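Local structure of cysteine hydrolase (Vibrio cholerae, 6V98) at residues K98-V103 against L190-K195; I8-P13 against G111-V116; N75-G80 against L105-E110; L49-T54 against K121-A126. The protein probably acts as a cysteine hydrolase that the type VI secretion system delivers as an effector against rival bacteria. All coordinates share one frame; numbering follows the deposited sequence.

Interaction 1 (K98-V103 against L190-K195)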
loop_
_atom_site.group_PDB
_atom_site.type_symbol
_atom_site.label_atom_id
_atom_site.label_comp_id
_atom_site.label_asym_id
_atom_site.label_seq_id
_atom_site.Cartn_x
_atom_site.Cartn_y
_atom_site.Cartn_z
ATOM N N LYS A 98 -11.329 -1.488 -10.751
ATOM C CA LYS A 98 -12.239 -2.111 -9.797
ATOM C C LYS A 98 -11.589 -2.235 -8.427
ATOM O O LYS A 98 -12.229 -1.984 -7.399
ATOM C CB LYS A 98 -12.676 -3.481 -10.313
ATOM C CG LYS A 98 -13.664 -4.189 -9.419
ATOM C CD LYS A 98 -14.127 -5.477 -10.053
ATOM C CE LYS A 98 -15.059 -6.217 -9.125
ATOM N NZ LYS A 98 -15.425 -7.535 -9.703
ATOM N N VAL A 99 -10.301 -2.596 -8.401
ATOM C CA VAL A 99 -9.564 -2.707 -7.147
ATOM C C VAL A 99 -9.351 -1.337 -6.525
ATOM O O VAL A 99 -9.436 -1.179 -5.303
ATOM C CB VAL A 99 -8.220 -3.420 -7.384
ATOM C CG1 VAL A 99 -7.320 -3.330 -6.134
ATOM C CG2 VAL A 99 -8.461 -4.869 -7.773
ATOM N N LEU A 100 -9.026 -0.333 -7.344
ATOM C CA LEU A 100 -8.749 0.986 -6.789
ATOM C C LEU A 100 -10.001 1.563 -6.145
ATOM O O LEU A 100 -9.946 2.123 -5.046
ATOM C CB LEU A 100 -8.206 1.911 -7.875
ATOM C CG LEU A 100 -6.797 1.542 -8.383
ATOM C CD1 LEU A 100 -6.361 2.464 -9.519
ATOM C CD2 LEU A 100 -5.765 1.555 -7.230
ATOM N N LYS A 101 -11.146 1.416 -6.812
ATOM C CA LYS A 101 -12.401 1.851 -6.209
ATOM C C LYS A 101 -12.664 1.129 -4.888
ATOM O O LYS A 101 -13.107 1.747 -3.912
ATOM C CB LYS A 101 -13.549 1.612 -7.181
ATOM C CG LYS A 101 -14.796 2.368 -6.819
ATOM C CD LYS A 101 -15.836 2.255 -7.916
ATOM C CE LYS A 101 -16.631 3.545 -8.007
ATOM N NZ LYS A 101 -17.656 3.626 -6.942
ATOM N N GLU A 102 -12.433 -0.185 -4.849
ATOM C CA GLU A 102 -12.624 -0.936 -3.610
ATOM C C GLU A 102 -11.756 -0.367 -2.497
ATOM O O GLU A 102 -12.232 -0.111 -1.384
ATOM C CB GLU A 102 -12.309 -2.418 -3.837
ATOM C CG GLU A 102 -13.356 -3.156 -4.698
ATOM C CD GLU A 102 -12.912 -4.563 -5.079
ATOM O OE1 GLU A 102 -11.700 -4.825 -5.024
ATOM O OE2 GLU A 102 -13.763 -5.402 -5.437
ATOM N N VAL A 103 -10.473 -0.148 -2.796
ATOM C CA VAL A 103 -9.523 0.289 -1.776
ATOM C C VAL A 103 -9.859 1.695 -1.301
ATOM O O VAL A 103 -9.802 1.995 -0.097
ATOM C CB VAL A 103 -8.096 0.181 -2.346
ATOM C CG1 VAL A 103 -7.111 0.937 -1.495
ATOM C CG2 VAL A 103 -7.702 -1.293 -2.459
ATOM N N LEU A 190 1.024 6.400 -10.514
ATOM C CA LEU A 190 -0.371 5.991 -10.614
ATOM C C LEU A 190 -1.220 7.085 -9.990
ATOM O O LEU A 190 -0.937 7.523 -8.871
ATOM C CB LEU A 190 -0.614 4.650 -9.904
ATOM C CG LEU A 190 -2.042 4.122 -9.845
ATOM C CD1 LEU A 190 -2.599 4.012 -11.243
ATOM C CD2 LEU A 190 -2.102 2.782 -9.140
ATOM N N ASP A 191 -2.223 7.552 -10.727
ATOM C CA ASP A 191 -3.189 8.513 -10.213
ATOM C C ASP A 191 -4.589 7.963 -10.432
ATOM O O ASP A 191 -4.899 7.459 -11.516
ATOM C CB ASP A 191 -3.032 9.876 -10.896
ATOM C CG ASP A 191 -1.824 10.643 -10.385
ATOM O OD1 ASP A 191 -1.940 11.296 -9.327
ATOM O OD2 ASP A 191 -0.757 10.574 -11.036
ATOM N N TYR A 192 -5.431 8.052 -9.405
ATOM C CA TYR A 192 -6.790 7.547 -9.499
ATOM C C TYR A 192 -7.714 8.527 -8.801
ATOM O O TYR A 192 -7.421 8.963 -7.685
ATOM C CB TYR A 192 -6.926 6.152 -8.872
ATOM C CG TYR A 192 -8.361 5.733 -8.656
ATOM C CD1 TYR A 192 -9.128 5.249 -9.707
ATOM C CD2 TYR A 192 -8.956 5.819 -7.399
ATOM C CE1 TYR A 192 -10.450 4.857 -9.514
ATOM C CE2 TYR A 192 -10.283 5.433 -7.200
ATOM C CZ TYR A 192 -11.020 4.958 -8.261
ATOM O OH TYR A 192 -12.329 4.569 -8.072
ATOM N N ASP A 193 -8.815 8.879 -9.451
ATOM C CA ASP A 193 -9.834 9.717 -8.831
ATOM C C ASP A 193 -11.081 8.888 -8.576
ATOM O O ASP A 193 -11.612 8.254 -9.497
ATOM C CB ASP A 193 -10.177 10.927 -9.701
ATOM C CG ASP A 193 -11.225 11.813 -9.058
ATOM O OD1 ASP A 193 -10.902 12.472 -8.045
ATOM O OD2 ASP A 193 -12.372 11.829 -9.551
ATOM N N TYR A 194 -11.552 8.909 -7.326
ATOM C CA TYR A 194 -12.698 8.093 -6.946
ATOM C C TYR A 194 -13.990 8.652 -7.521
ATOM O O TYR A 194 -14.840 7.893 -8.003
ATOM C CB TYR A 194 -12.791 8.015 -5.427
ATOM C CG TYR A 194 -13.932 7.155 -4.905
ATOM C CD1 TYR A 194 -13.796 5.774 -4.800
ATOM C CD2 TYR A 194 -15.127 7.727 -4.496
ATOM C CE1 TYR A 194 -14.831 4.990 -4.319
ATOM C CE2 TYR A 194 -16.164 6.951 -4.014
ATOM C CZ TYR A 194 -16.004 5.580 -3.922
ATOM O OH TYR A 194 -17.023 4.795 -3.436
ATOM N N LYS A 195 -14.149 9.976 -7.479
ATOM C CA LYS A 195 -15.400 10.585 -7.919
ATOM C C LYS A 195 -15.631 10.360 -9.406
ATOM O O LYS A 195 -16.749 10.053 -9.830
ATOM C CB LYS A 195 -15.402 12.081 -7.591
ATOM C CG LYS A 195 -15.919 12.412 -6.202
ATOM C CD LYS A 195 -16.687 11.242 -5.631
ATOM C CE LYS A 195 -17.252 11.564 -4.269
ATOM N NZ LYS A 195 -18.106 10.432 -3.831
#
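L100 sets its CB over one face of the Y192 ring, above the middle, 3.8 Å from the centroid and only 6° off the ring normal, a CH-pi contact. The two side chains slide past each other in opposite directions. L100 CD1, anti to CA (chi2 177°), lies at the root of the tyrosine, 3.8 Å from Y192 CB, and also makes a looser apolar contact with L190 CD2. The hydroxyl end of Y192 reaches the next helix residue, K101, where OH comes within 3.3 Å of K101 CB. That oxygen finds its hydrogen-bond partner in N197 OD1, in the turn that follows the strand. K101 CG turns to the other tyrosine, the side chain crossing Y194 at about a right angle with CG 3.6 Å from Y194 CE1, before the chain bends at its end and brings NZ near the Y194 hydroxyl. Helix 93-107 thus rides across strand 188-193 at -65°, the segment axes 9.5 Å apart at closest approach. The strand is itself flanked in the sheet by 113-120 and 198-202; L199 of the latter also touches L100, and V103 carries the helix contact on to F12 of strand 5-12.

Interaction 2 (I8-P13 against G111-V116)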
loop_
_atom_site.group_PDB
_atom_site.type_symbol
_atom_site.label_atom_id
_atom_site.label_comp_id
_atom_site.label_asym_id
_atom_site.label_seq_id
_atom_site.Cartn_x
_atom_site.Cartn_y
_atom_site.Cartn_z
ATOM N N ILE A 8 2.243 -2.044 -5.500
ATOM C CA ILE A 8 1.692 -0.718 -5.756
ATOM C C ILE A 8 1.431 -0.042 -4.419
ATOM O O ILE A 8 0.324 -0.172 -3.865
ATOM C CB ILE A 8 0.410 -0.796 -6.600
ATOM C CG1 ILE A 8 0.661 -1.623 -7.860
ATOM C CG2 ILE A 8 -0.087 0.601 -6.957
ATOM C CD1 ILE A 8 -0.572 -1.773 -8.732
ATOM N N PRO A 9 2.423 0.636 -3.847
ATOM C CA PRO A 9 2.149 1.547 -2.735
ATOM C C PRO A 9 1.093 2.545 -3.167
ATOM O O PRO A 9 1.168 3.108 -4.262
ATOM C CB PRO A 9 3.506 2.222 -2.485
ATOM C CG PRO A 9 4.537 1.244 -3.040
ATOM C CD PRO A 9 3.843 0.632 -4.239
ATOM N N VAL A 10 0.091 2.753 -2.315
ATOM C CA VAL A 10 -0.976 3.711 -2.594
ATOM C C VAL A 10 -1.082 4.661 -1.411
ATOM O O VAL A 10 -1.056 4.224 -0.257
ATOM C CB VAL A 10 -2.319 3.007 -2.886
ATOM C CG1 VAL A 10 -2.213 2.214 -4.205
ATOM C CG2 VAL A 10 -2.723 2.076 -1.752
ATOM N N VAL A 11 -1.168 5.960 -1.693
ATOM C CA VAL A 11 -1.380 6.980 -0.679
ATOM C C VAL A 11 -2.677 7.708 -1.005
ATOM O O VAL A 11 -2.994 7.942 -2.177
ATOM C CB VAL A 11 -0.191 7.964 -0.606
ATOM C CG1 VAL A 11 -0.498 9.126 0.329
ATOM C CG2 VAL A 11 1.080 7.223 -0.140
ATOM N N PHE A 12 -3.436 8.034 0.035
ATOM C CA PHE A 12 -4.680 8.788 -0.077
ATOM C C PHE A 12 -4.364 10.173 0.457
ATOM O O PHE A 12 -4.487 10.416 1.664
ATOM C CB PHE A 12 -5.792 8.118 0.736
ATOM C CG PHE A 12 -5.918 6.633 0.473
ATOM C CD1 PHE A 12 -5.283 5.710 1.299
ATOM C CD2 PHE A 12 -6.660 6.169 -0.613
ATOM C CE1 PHE A 12 -5.387 4.349 1.049
ATOM C CE2 PHE A 12 -6.783 4.819 -0.866
ATOM C CZ PHE A 12 -6.140 3.902 -0.033
ATOM N N PRO A 13 -3.922 11.109 -0.386
ATOM C CA PRO A 13 -3.371 12.366 0.148
ATOM C C PRO A 13 -4.400 13.248 0.822
ATOM O O PRO A 13 -4.015 14.137 1.590
ATOM C CB PRO A 13 -2.788 13.061 -1.091
ATOM C CG PRO A 13 -2.980 12.118 -2.236
ATOM C CD PRO A 13 -4.024 11.136 -1.852
ATOM N N GLY A 111 -11.388 8.891 -1.317
ATOM C CA GLY A 111 -10.580 9.928 -1.906
ATOM C C GLY A 111 -9.706 9.405 -3.039
ATOM O O GLY A 111 -9.678 8.215 -3.357
ATOM N N ARG A 112 -8.965 10.337 -3.631
ATOM C CA ARG A 112 -8.070 9.994 -4.728
ATOM C C ARG A 112 -6.856 9.233 -4.210
ATOM O O ARG A 112 -6.530 9.259 -3.020
ATOM C CB ARG A 112 -7.606 11.250 -5.482
ATOM C CG ARG A 112 -6.566 12.098 -4.740
ATOM C CD ARG A 112 -6.324 13.436 -5.432
ATOM N NE ARG A 112 -5.456 14.335 -4.659
ATOM C CZ ARG A 112 -4.142 14.457 -4.847
ATOM N NH1 ARG A 112 -3.520 13.728 -5.771
ATOM N NH2 ARG A 112 -3.442 15.311 -4.113
ATOM N N ILE A 113 -6.174 8.561 -5.136
ATOM C CA ILE A 113 -4.995 7.760 -4.833
ATOM C C ILE A 113 -3.814 8.338 -5.595
ATOM O O ILE A 113 -3.942 8.674 -6.777
ATOM C CB ILE A 113 -5.220 6.283 -5.202
ATOM C CG1 ILE A 113 -6.302 5.682 -4.303
ATOM C CG2 ILE A 113 -3.888 5.482 -5.152
ATOM C CD1 ILE A 113 -6.659 4.264 -4.620
ATOM N N SER A 114 -2.686 8.497 -4.906
ATOM C CA SER A 114 -1.381 8.687 -5.528
ATOM C C SER A 114 -0.564 7.428 -5.279
ATOM O O SER A 114 -0.430 7.012 -4.131
ATOM C CB SER A 114 -0.653 9.900 -4.935
ATOM O OG SER A 114 -1.360 11.109 -5.151
ATOM N N GLY A 115 -0.017 6.816 -6.342
ATOM C CA GLY A 115 0.718 5.578 -6.181
ATOM C C GLY A 115 1.957 5.520 -7.056
ATOM O O GLY A 115 2.212 6.403 -7.878
ATOM N N VAL A 116 2.745 4.471 -6.835
ATOM C CA VAL A 116 3.822 4.082 -7.738
ATOM C C VAL A 116 3.641 2.610 -8.056
ATOM O O VAL A 116 3.080 1.851 -7.257
ATOM C CB VAL A 116 5.233 4.337 -7.148
ATOM C CG1 VAL A 116 5.463 5.826 -6.972
ATOM C CG2 VAL A 116 5.424 3.572 -5.815
#
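F12 and I113 lie side by side and point the same way, with ring atom CE2 of F12 3.6 Å from CG1 of I113. The other branch of I113 turns to V10, its CG2 coming 3.7 Å from V10 CB. These side chains share the sheet face covered by helix 93-107. Farther along, P9 and V116 meet at about a right angle, CG2 of V116 against both CG and CD of the proline. P13 crosses R112 in the same perpendicular manner: its CG stands 3.6 Å above the guanidinium plane, over the centre. The backbones are antiparallel neighbours, and V11 and S114 are a hydrogen-bonded pair, each N reaching the other's O at 2.8 Å. On their face, helix 176-184 supplies I180 to V11 and Q184 to S114. The bond from V116 N to P9 O is weak at 3.3 Å. The buried V116 O has no hydrogen-bond partner; carbons of I8 and P9 lie against it, including a CA-H...O contact from I8 CA, also 3.3 Å. The chemistry is that of an apolar sheet interior held by main-chain bonds, firm at V11 and S114 and slacker toward V116, while R112 NE is paired with D14 in a salt bridge and the S114 side chain approaches a calcium ion.

Interaction 3 (N75-G80 against L105-E110)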
loop_
_atom_site.group_PDB
_atom_site.type_symbol
_atom_site.label_atom_id
_atom_site.label_comp_id
_atom_site.label_asym_id
_atom_site.label_seq_id
_atom_site.Cartn_x
_atom_site.Cartn_y
_atom_site.Cartn_z
ATOM N N ASN A 75 -1.990 -1.411 14.168
ATOM C CA ASN A 75 -2.136 -2.804 13.769
ATOM C C ASN A 75 -2.120 -2.897 12.258
ATOM O O ASN A 75 -2.570 -1.983 11.565
ATOM C CB ASN A 75 -3.438 -3.432 14.272
ATOM C CG ASN A 75 -3.470 -3.581 15.783
ATOM O OD1 ASN A 75 -2.905 -4.526 16.340
ATOM N ND2 ASN A 75 -4.109 -2.623 16.456
ATOM N N VAL A 76 -1.617 -4.017 11.764
ATOM C CA VAL A 76 -1.707 -4.344 10.347
ATOM C C VAL A 76 -3.082 -4.931 10.079
ATOM O O VAL A 76 -3.608 -5.709 10.882
ATOM C CB VAL A 76 -0.614 -5.350 9.954
ATOM C CG1 VAL A 76 -0.733 -5.741 8.471
ATOM C CG2 VAL A 76 0.763 -4.790 10.271
ATOM N N ARG A 77 -3.669 -4.581 8.943
ATOM C CA ARG A 77 -4.885 -5.268 8.545
ATOM C C ARG A 77 -4.827 -5.583 7.063
ATOM O O ARG A 77 -4.126 -4.930 6.278
ATOM C CB ARG A 77 -6.141 -4.458 8.917
ATOM C CG ARG A 77 -6.631 -3.478 7.917
ATOM C CD ARG A 77 -8.041 -2.928 8.291
ATOM N NE ARG A 77 -8.376 -1.818 7.410
ATOM C CZ ARG A 77 -9.467 -1.064 7.490
ATOM N NH1 ARG A 77 -10.381 -1.282 8.434
ATOM N NH2 ARG A 77 -9.642 -0.087 6.611
ATOM N N LYS A 78 -5.546 -6.634 6.709
ATOM C CA LYS A 78 -5.675 -7.103 5.345
ATOM C C LYS A 78 -7.110 -6.839 4.930
ATOM O O LYS A 78 -8.029 -7.118 5.701
ATOM C CB LYS A 78 -5.361 -8.593 5.280
ATOM C CG LYS A 78 -5.625 -9.229 3.960
ATOM C CD LYS A 78 -5.338 -10.723 4.043
ATOM C CE LYS A 78 -5.285 -11.305 2.646
ATOM N NZ LYS A 78 -6.584 -11.109 1.940
ATOM N N VAL A 79 -7.299 -6.263 3.749
ATOM C CA VAL A 79 -8.633 -5.999 3.217
ATOM C C VAL A 79 -8.796 -6.841 1.965
ATOM O O VAL A 79 -7.993 -6.724 1.034
ATOM C CB VAL A 79 -8.849 -4.516 2.887
ATOM C CG1 VAL A 79 -10.282 -4.303 2.366
ATOM C CG2 VAL A 79 -8.561 -3.647 4.100
ATOM N N GLY A 80 -9.832 -7.678 1.935
ATOM C CA GLY A 80 -10.127 -8.434 0.729
ATOM C C GLY A 80 -10.453 -7.529 -0.446
ATOM O O GLY A 80 -11.230 -6.582 -0.293
ATOM N N LEU A 105 -12.836 3.154 -1.207
ATOM C CA LEU A 105 -14.011 3.111 -0.343
ATOM C C LEU A 105 -13.673 2.511 1.011
ATOM O O LEU A 105 -14.074 3.043 2.055
ATOM C CB LEU A 105 -15.128 2.292 -1.003
ATOM C CG LEU A 105 -16.328 2.019 -0.092
ATOM C CD1 LEU A 105 -16.924 3.335 0.391
ATOM C CD2 LEU A 105 -17.400 1.177 -0.805
ATOM N N ARG A 106 -12.938 1.397 1.007
ATOM C CA ARG A 106 -12.813 0.569 2.201
ATOM C C ARG A 106 -11.748 1.102 3.135
ATOM O O ARG A 106 -11.880 0.969 4.355
ATOM C CB ARG A 106 -12.489 -0.880 1.810
ATOM C CG ARG A 106 -13.702 -1.634 1.263
ATOM C CD ARG A 106 -13.357 -2.936 0.545
ATOM N NE ARG A 106 -14.530 -3.408 -0.221
ATOM C CZ ARG A 106 -14.508 -4.429 -1.074
ATOM N NH1 ARG A 106 -13.383 -5.099 -1.272
ATOM N NH2 ARG A 106 -15.610 -4.780 -1.736
ATOM N N SER A 107 -10.704 1.712 2.578
ATOM C CA SER A 107 -9.547 2.156 3.345
ATOM C C SER A 107 -9.191 3.618 3.132
ATOM O O SER A 107 -8.371 4.144 3.885
ATOM C CB SER A 107 -8.319 1.298 2.994
ATOM O OG SER A 107 -8.539 -0.056 3.332
ATOM N N GLY A 108 -9.757 4.285 2.134
ATOM C CA GLY A 108 -9.237 5.578 1.746
ATOM C C GLY A 108 -10.179 6.760 1.807
ATOM O O GLY A 108 -9.910 7.776 1.156
ATOM N N GLN A 109 -11.270 6.659 2.577
ATOM C CA GLN A 109 -12.208 7.769 2.764
ATOM C C GLN A 109 -12.772 8.265 1.430
ATOM O O GLN A 109 -13.146 9.440 1.283
ATOM C CB GLN A 109 -11.560 8.918 3.546
ATOM C CG GLN A 109 -11.231 8.525 4.992
ATOM C CD GLN A 109 -10.720 9.685 5.827
ATOM O OE1 GLN A 109 -10.607 10.809 5.346
ATOM N NE2 GLN A 109 -10.377 9.402 7.091
ATOM N N GLU A 110 -12.832 7.363 0.453
ATOM C CA GLU A 110 -13.419 7.649 -0.848
ATOM C C GLU A 110 -12.708 8.817 -1.515
ATOM O O GLU A 110 -13.325 9.640 -2.191
ATOM C CB GLU A 110 -14.928 7.908 -0.738
ATOM C CG GLU A 110 -15.719 6.696 -0.266
ATOM C CD GLU A 110 -17.167 7.032 0.015
ATOM O OE1 GLU A 110 -17.461 7.518 1.118
ATOM O OE2 GLU A 110 -17.997 6.848 -0.888
#
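V79 and R106 meet where the chain at the end of edge strand 75-78, in the large antiparallel sheet, packs beside the C-terminal part of helix 93-107, at the surface of a fold assigned to the CA clan of cysteine peptidases. CG1 of V79 rests against the aliphatic part of the arginine, 3.8 Å from R106 CD. Its other methyl, CG2, faces S107 OG at 3.7 Å. R106 is extended from CG to NE, which carries the guanidinium past the valine to the next residue: NH1 is 2.8 Å from G80 O, and that oxygen lies at the guanidinium edge, near its plane. R77, two residues before V79, reaches across with NH2 3.3 Å from R106 O and 3.5 Å from S107 OG. Its CG sits between the backbone N and the carbonyl carbon (chi1 89°), and from there the chain runs out straight toward the helix.

One step outward, the neighbouring strand 57-63 positions these groups. Backbone bonds tie R77 to E61 and V79 to Y59, and the Y59 side chain touches both V79 and S107. R77 and S107 share E61, a single carboxylate that joins strand and helix and would be expected to offset the positive charge of R77. The oxygen shared there is E61 OE2: it forms a salt bridge with R77 NE and a hydrogen bond with S107 OG.

Interaction 4 (L49-T54 against K121-A126)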
loop_
_atom_site.group_PDB
_atom_site.type_symbol
_atom_site.label_atom_id
_atom_site.label_comp_id
_atom_site.label_asym_id
_atom_site.label_seq_id
_atom_site.Cartn_x
_atom_site.Cartn_y
_atom_site.Cartn_z
ATOM N N LEU A 49 -0.612 -5.773 -3.668
ATOM C CA LEU A 49 0.357 -6.779 -4.088
ATOM C C LEU A 49 -0.297 -7.688 -5.118
ATOM O O LEU A 49 -1.357 -8.257 -4.852
ATOM C CB LEU A 49 0.840 -7.600 -2.886
ATOM C CG LEU A 49 1.655 -8.846 -3.236
ATOM C CD1 LEU A 49 3.023 -8.444 -3.734
ATOM C CD2 LEU A 49 1.782 -9.760 -2.029
ATOM N N ILE A 50 0.325 -7.834 -6.286
ATOM C CA ILE A 50 -0.262 -8.615 -7.374
ATOM C C ILE A 50 0.723 -9.666 -7.868
ATOM O O ILE A 50 1.881 -9.349 -8.167
ATOM C CB ILE A 50 -0.698 -7.726 -8.547
ATOM C CG1 ILE A 50 -1.723 -6.705 -8.067
ATOM C CG2 ILE A 50 -1.284 -8.603 -9.662
ATOM C CD1 ILE A 50 -1.964 -5.587 -9.057
ATOM N N ASN A 51 0.252 -10.912 -7.960
ATOM C CA ASN A 51 0.984 -11.986 -8.625
ATOM C C ASN A 51 0.997 -11.748 -10.132
ATOM O O ASN A 51 -0.061 -11.739 -10.772
ATOM C CB ASN A 51 0.335 -13.334 -8.317
ATOM C CG ASN A 51 1.181 -14.506 -8.790
ATOM O OD1 ASN A 51 1.509 -14.609 -9.969
ATOM N ND2 ASN A 51 1.564 -15.379 -7.863
ATOM N N GLY A 52 2.194 -11.571 -10.699
ATOM C CA GLY A 52 2.309 -11.266 -12.118
ATOM C C GLY A 52 1.935 -12.404 -13.046
ATOM O O GLY A 52 1.679 -12.161 -14.232
ATOM N N GLU A 53 1.907 -13.638 -12.542
ATOM C CA GLU A 53 1.489 -14.796 -13.331
ATOM C C GLU A 53 -0.019 -14.990 -13.326
ATOM O O GLU A 53 -0.608 -15.285 -14.369
ATOM C CB GLU A 53 2.138 -16.072 -12.792
ATOM C CG GLU A 53 3.648 -16.048 -12.760
ATOM C CD GLU A 53 4.258 -16.759 -13.940
ATOM O OE1 GLU A 53 3.541 -16.952 -14.946
ATOM O OE2 GLU A 53 5.451 -17.125 -13.855
ATOM N N THR A 54 -0.657 -14.840 -12.162
ATOM C CA THR A 54 -2.047 -15.234 -11.975
ATOM C C THR A 54 -3.005 -14.071 -11.775
ATOM O O THR A 54 -4.217 -14.261 -11.928
ATOM C CB THR A 54 -2.176 -16.160 -10.760
ATOM O OG1 THR A 54 -1.737 -15.457 -9.593
ATOM C CG2 THR A 54 -1.323 -17.400 -10.943
ATOM N N LYS A 121 10.379 -9.937 -8.906
ATOM C CA LYS A 121 9.965 -11.289 -8.533
ATOM C C LYS A 121 9.952 -11.348 -7.014
ATOM O O LYS A 121 11.002 -11.508 -6.386
ATOM C CB LYS A 121 10.894 -12.341 -9.130
ATOM C CG LYS A 121 10.908 -12.361 -10.655
ATOM C CD LYS A 121 9.557 -12.810 -11.201
ATOM C CE LYS A 121 9.521 -12.824 -12.721
ATOM N NZ LYS A 121 10.832 -12.537 -13.357
ATOM N N PHE A 122 8.766 -11.206 -6.411
ATOM C CA PHE A 122 8.730 -11.134 -4.957
ATOM C C PHE A 122 7.390 -11.500 -4.331
ATOM O O PHE A 122 7.211 -11.276 -3.132
ATOM C CB PHE A 122 9.121 -9.725 -4.492
ATOM C CG PHE A 122 8.397 -8.631 -5.208
ATOM C CD1 PHE A 122 7.013 -8.517 -5.123
ATOM C CD2 PHE A 122 9.091 -7.714 -5.969
ATOM C CE1 PHE A 122 6.336 -7.520 -5.802
ATOM C CE2 PHE A 122 8.414 -6.707 -6.648
ATOM C CZ PHE A 122 7.040 -6.605 -6.554
ATOM N N PHE A 123 6.442 -12.044 -5.106
ATOM C CA PHE A 123 5.094 -12.212 -4.568
ATOM C C PHE A 123 5.091 -13.042 -3.286
ATOM O O PHE A 123 4.505 -12.630 -2.278
ATOM C CB PHE A 123 4.156 -12.841 -5.596
ATOM C CG PHE A 123 2.762 -13.041 -5.066
ATOM C CD1 PHE A 123 1.815 -12.028 -5.159
ATOM C CD2 PHE A 123 2.409 -14.220 -4.434
ATOM C CE1 PHE A 123 0.533 -12.203 -4.653
ATOM C CE2 PHE A 123 1.133 -14.395 -3.926
ATOM C CZ PHE A 123 0.200 -13.386 -4.036
ATOM N N SER A 124 5.697 -14.232 -3.309
ATOM C CA SER A 124 5.611 -15.084 -2.122
ATOM C C SER A 124 6.361 -14.466 -0.947
ATOM O O SER A 124 5.916 -14.569 0.203
ATOM C CB SER A 124 6.137 -16.490 -2.422
ATOM O OG SER A 124 7.537 -16.494 -2.611
ATOM N N GLU A 125 7.485 -13.800 -1.215
ATOM C CA GLU A 125 8.223 -13.153 -0.134
ATOM C C GLU A 125 7.445 -11.984 0.456
ATOM O O GLU A 125 7.456 -11.773 1.676
ATOM C CB GLU A 125 9.577 -12.678 -0.639
ATOM C CG GLU A 125 10.536 -13.806 -1.011
ATOM C CD GLU A 125 10.381 -14.294 -2.438
ATOM O OE1 GLU A 125 11.172 -15.178 -2.836
ATOM O OE2 GLU A 125 9.476 -13.806 -3.156
ATOM N N ALA A 126 6.794 -11.190 -0.397
ATOM C CA ALA A 126 6.000 -10.071 0.105
ATOM C C ALA A 126 4.802 -10.566 0.900
ATOM O O ALA A 126 4.483 -10.023 1.969
ATOM C CB ALA A 126 5.535 -9.192 -1.057
#
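L49 pushes its branched end into the start of helix 123-134, where strand 44-50 ends in an Asx turn that lies beside the helix N-terminus. Its CG lies 3.7 Å from CD1 of the F123 ring. CD1 of the leucine goes deeper, to 3.7 Å from A126 CB, and approaches F122 at the ring edge, with F122 CE1 4.0 Å away. I50 turns its side chain the other way, toward F6 and I8 of strand 5-12, and offers F123 little more than backbone.

N51 comes next. F123 meets it with CG anti to its own backbone N (chi1 179°), a setting that sends the ring toward 49-54, and F123 CD1 comes 3.4 Å from N51 N. N51 CB and ND2 lie over one face of that ring, ND2 3.7 Å from F123 CD2, with amide and ring planes 53° apart. CB makes a CH-pi contact, 3.9 Å from the centroid of the F123 ring and displaced toward the rim. At the other end of the amide, N51 OD1 accepts from E53 N at 2.8 Å, in the carbonyl plane, and from T54 N at 3.1 Å, this second donor 49° out of that plane; the two bonds fix the amide and fold the chain into the turn. G52 links the turn to D5, so one carboxylate holds the turn and the helix start together: G52 N bonds D5 OD1, while F122 N and F123 N both bond D5 OD2.

All four contacts reach the same seven-stranded sheet. Interactions 1 and 2 sit side by side, centres 9 Å apart, and join through L190 O to G115 N at 2.8 Å and Y192 O to I113 N at 2.9 Å. Interaction 3 uses the end of the helix that serves interaction 1, and G108 CA touches F12 CD2 of interaction 2 at 3.5 Å. Interaction 4 lies about 20 Å from interaction 2, centre to centre, meeting it through I8 and I50. Calcium is nearest interaction 2, about 5 Å from the S114 side chain; Q184, a ligand of both calcium ions, touches S114. V11 packs on M153, which directly follows the arsenic-modified C152.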